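Local coordinates for BRO1 protein (Saccharomyces cerevisiae, PDB 1ZB1), which takes part in sorting cargo proteins into the intralumenal vesicles of multivesicular bodies and recruits the DOA4 deubiquitinase to endosomes, its Bro1 domain possibly binding SNF7, at residues E275-L280 and E316-N321. Sequence-based numbering, arbitrary orientation.
Sequences EAIAFL and ELIKDN
Ile277 holds CG1 anti to its carbonyl carbon (chi1 -67°), and an extended chi2 of 173° carries CD1 on toward helix 303-322. Leu317 uses the same first torsion, with CG anti to its carbonyl carbon. The side chains run alongside each other, each heading toward the opposite helix. Ile277 CG1 lies 3.4 Å from Leu317 CB, closer than two such carbons normally sit, so the packing is tight here. Beyond it, Ile277 CD1 rests on backbone, 3.6 Å from Leu317 O, with Ile318 N close by. Ile318 CG1 meets the same methyl at the more exposed margin, 4.3 Å from Ile277 CD1. Asn321 CG, the amide carbon, lies 4.3 Å from Ile277 CD1. Helices 275-290 and 303-322 follow each other in the chain and form a helical hairpin of the Bro1 domain, their segments roughly antiparallel at 150°. The start of the first helix meets the end of the second. Their segment axes pass 9.9 Å apart, and no hydrogen bond joins the segments. Ala276 gives only a loose touch, its CB 4.4 Å from Leu317 CD1. Its small side chain also meets Leu267 of helix 242-269. Val273, just before helix 275-290, touches Leu317 and Asn321. Leu280 continues the interface toward Leu310 and Gln314.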
ATOM      1  N   GLU A 275      -4.596  38.295  -1.638  1.00 52.31           N
ATOM      2  CA  GLU A 275      -3.552  37.306  -1.439  1.00 50.12           C
ATOM      3  C   GLU A 275      -4.297  35.981  -1.558  1.00 47.28           C
ATOM      4  O   GLU A 275      -3.800  35.015  -2.137  1.00 45.30           O
ATOM      5  CB  GLU A 275      -2.934  37.456  -0.047  1.00 51.90           C
ATOM      6  CG  GLU A 275      -1.731  36.566   0.198  1.00 53.98           C
ATOM      7  CD  GLU A 275      -0.977  36.942   1.460  1.00 57.12           C
ATOM      8  OE1 GLU A 275      -1.573  36.882   2.555  1.00 59.09           O
ATOM      9  OE2 GLU A 275       0.216  37.301   1.356  1.00 57.34           O
ATOM     10  N   ALA A 276      -5.514  35.970  -1.020  1.00 44.90           N
ATOM     11  CA  ALA A 276      -6.381  34.802  -1.058  1.00 42.84           C
ATOM     12  C   ALA A 276      -6.827  34.576  -2.498  1.00 42.33           C
ATOM     13  O   ALA A 276      -6.911  33.441  -2.965  1.00 41.47           O
ATOM     14  CB  ALA A 276      -7.594  35.024  -0.166  1.00 42.29           C
ATOM     15  N   ILE A 277      -7.120  35.670  -3.193  1.00 41.91           N
ATOM     16  CA  ILE A 277      -7.547  35.603  -4.585  1.00 40.42           C
ATOM     17  C   ILE A 277      -6.439  34.970  -5.425  1.00 39.39           C
ATOM     18  O   ILE A 277      -6.706  34.226  -6.366  1.00 37.86           O
ATOM     19  CB  ILE A 277      -7.873  37.018  -5.129  1.00 41.29           C
ATOM     20  CG1 ILE A 277      -9.110  37.567  -4.413  1.00 40.70           C
ATOM     21  CG2 ILE A 277      -8.093  36.972  -6.638  1.00 40.39           C
ATOM     22  CD1 ILE A 277      -9.427  39.009  -4.745  1.00 43.86           C
ATOM     23  N   ALA A 278      -5.193  35.267  -5.071  1.00 37.96           N
ATOM     24  CA  ALA A 278      -4.049  34.721  -5.788  1.00 38.65           C
ATOM     25  C   ALA A 278      -3.986  33.201  -5.619  1.00 38.81           C
ATOM     26  O   ALA A 278      -3.623  32.481  -6.551  1.00 38.90           O
ATOM     27  CB  ALA A 278      -2.761  35.365  -5.282  1.00 39.24           C
ATOM     28  N   PHE A 279      -4.343  32.715  -4.432  1.00 37.29           N
ATOM     29  CA  PHE A 279      -4.324  31.281  -4.168  1.00 36.44           C
ATOM     30  C   PHE A 279      -5.517  30.558  -4.774  1.00 36.21           C
ATOM     31  O   PHE A 279      -5.415  29.385  -5.131  1.00 34.17           O
ATOM     32  CB  PHE A 279      -4.240  31.014  -2.664  1.00 34.77           C
ATOM     33  CG  PHE A 279      -2.834  30.918  -2.160  1.00 35.53           C
ATOM     34  CD1 PHE A 279      -2.099  29.748  -2.337  1.00 36.26           C
ATOM     35  CD2 PHE A 279      -2.222  32.009  -1.553  1.00 35.92           C
ATOM     36  CE1 PHE A 279      -0.770  29.664  -1.918  1.00 37.09           C
ATOM     37  CE2 PHE A 279      -0.894  31.940  -1.130  1.00 37.34           C
ATOM     38  CZ  PHE A 279      -0.167  30.764  -1.314  1.00 38.44           C
ATOM     39  N   LEU A 280      -6.648  31.247  -4.890  1.00 34.82           N
ATOM     40  CA  LEU A 280      -7.823  30.631  -5.501  1.00 36.57           C
ATOM     41  C   LEU A 280      -7.519  30.523  -6.991  1.00 36.93           C
ATOM     42  O   LEU A 280      -7.980  29.610  -7.678  1.00 34.79           O
ATOM     43  CB  LEU A 280      -9.065  31.492  -5.269  1.00 38.33           C
ATOM     44  CG  LEU A 280      -9.809  31.258  -3.951  1.00 39.29           C
ATOM     45  CD1 LEU A 280     -10.542  29.931  -4.011  1.00 41.01           C
ATOM     46  CD2 LEU A 280      -8.834  31.275  -2.788  1.00 40.95           C
ATOM     47  N   GLU A 316     -16.861  36.501  -5.405  1.00 52.79           N
ATOM     48  CA  GLU A 316     -17.060  37.257  -4.171  1.00 53.92           C
ATOM     49  C   GLU A 316     -15.821  38.033  -3.746  1.00 54.66           C
ATOM     50  O   GLU A 316     -15.891  39.235  -3.487  1.00 54.97           O
ATOM     51  CB  GLU A 316     -17.489  36.304  -3.053  1.00 55.02           C
ATOM     52  CG  GLU A 316     -18.738  35.501  -3.396  1.00 56.22           C
ATOM     53  CD  GLU A 316     -19.073  34.441  -2.358  1.00 58.63           C
ATOM     54  OE1 GLU A 316     -20.048  33.689  -2.580  1.00 59.18           O
ATOM     55  OE2 GLU A 316     -18.367  34.357  -1.326  1.00 58.31           O
ATOM     56  N   LEU A 317     -14.687  37.345  -3.673  1.00 55.11           N
ATOM     57  CA  LEU A 317     -13.431  37.976  -3.284  1.00 56.45           C
ATOM     58  C   LEU A 317     -13.082  39.128  -4.224  1.00 56.59           C
ATOM     59  O   LEU A 317     -12.654  40.197  -3.784  1.00 55.95           O
ATOM     60  CB  LEU A 317     -12.295  36.947  -3.296  1.00 57.30           C
ATOM     61  CG  LEU A 317     -12.210  35.908  -2.170  1.00 58.23           C
ATOM     62  CD1 LEU A 317     -11.669  36.559  -0.911  1.00 59.20           C
ATOM     63  CD2 LEU A 317     -13.573  35.293  -1.921  1.00 59.47           C
ATOM     64  N   ILE A 318     -13.268  38.904  -5.518  1.00 57.24           N
ATOM     65  CA  ILE A 318     -12.966  39.914  -6.522  1.00 58.07           C
ATOM     66  C   ILE A 318     -13.880  41.135  -6.419  1.00 59.63           C
ATOM     67  O   ILE A 318     -13.410  42.273  -6.463  1.00 58.63           O
ATOM     68  CB  ILE A 318     -13.061  39.313  -7.942  1.00 57.48           C
ATOM     69  CG1 ILE A 318     -11.979  38.243  -8.113  1.00 56.84           C
ATOM     70  CG2 ILE A 318     -12.903  40.405  -8.990  1.00 55.91           C
ATOM     71  CD1 ILE A 318     -12.061  37.478  -9.414  1.00 56.85           C
ATOM     72  N   LYS A 319     -15.182  40.900  -6.281  1.00 61.83           N
ATOM     73  CA  LYS A 319     -16.141  41.997  -6.169  1.00 64.20           C
ATOM     74  C   LYS A 319     -15.802  42.889  -4.982  1.00 65.79           C
ATOM     75  O   LYS A 319     -15.503  44.073  -5.145  1.00 66.46           O
ATOM     76  CB  LYS A 319     -17.560  41.452  -6.002  1.00 64.45           C
ATOM     77  CG  LYS A 319     -18.606  42.532  -5.777  1.00 65.69           C
ATOM     78  CD  LYS A 319     -19.983  41.930  -5.556  1.00 66.15           C
ATOM     79  CE  LYS A 319     -21.006  43.007  -5.227  1.00 66.99           C
ATOM     80  NZ  LYS A 319     -22.360  42.429  -4.987  1.00 67.57           N
ATOM     81  N   ASP A 320     -15.850  42.312  -3.785  1.00 67.03           N
ATOM     82  CA  ASP A 320     -15.549  43.052  -2.567  1.00 68.01           C
ATOM     83  C   ASP A 320     -14.050  43.298  -2.449  1.00 68.52           C
ATOM     84  O   ASP A 320     -13.433  42.933  -1.448  1.00 69.37           O
ATOM     85  CB  ASP A 320     -16.032  42.273  -1.339  1.00 68.59           C
ATOM     86  CG  ASP A 320     -17.479  41.833  -1.454  1.00 68.81           C
ATOM     87  OD1 ASP A 320     -18.352  42.697  -1.687  1.00 69.34           O
ATOM     88  OD2 ASP A 320     -17.743  40.621  -1.308  1.00 69.10           O
ATOM     89  N   ASN A 321     -13.464  43.912  -3.472  1.00 68.68           N
ATOM     90  CA  ASN A 321     -12.034  44.200  -3.457  1.00 68.97           C
ATOM     91  C   ASN A 321     -11.631  45.188  -4.545  1.00 69.65           C
ATOM     92  O   ASN A 321     -10.749  46.023  -4.337  1.00 69.57           O
ATOM     93  CB  ASN A 321     -11.231  42.907  -3.608  1.00 68.39           C
ATOM     94  CG  ASN A 321      -9.735  43.134  -3.499  1.00 68.13           C
ATOM     95  OD1 ASN A 321      -9.107  43.670  -4.410  1.00 68.39           O
ATOM     96  ND2 ASN A 321      -9.159  42.736  -2.371  1.00 69.00           N
TER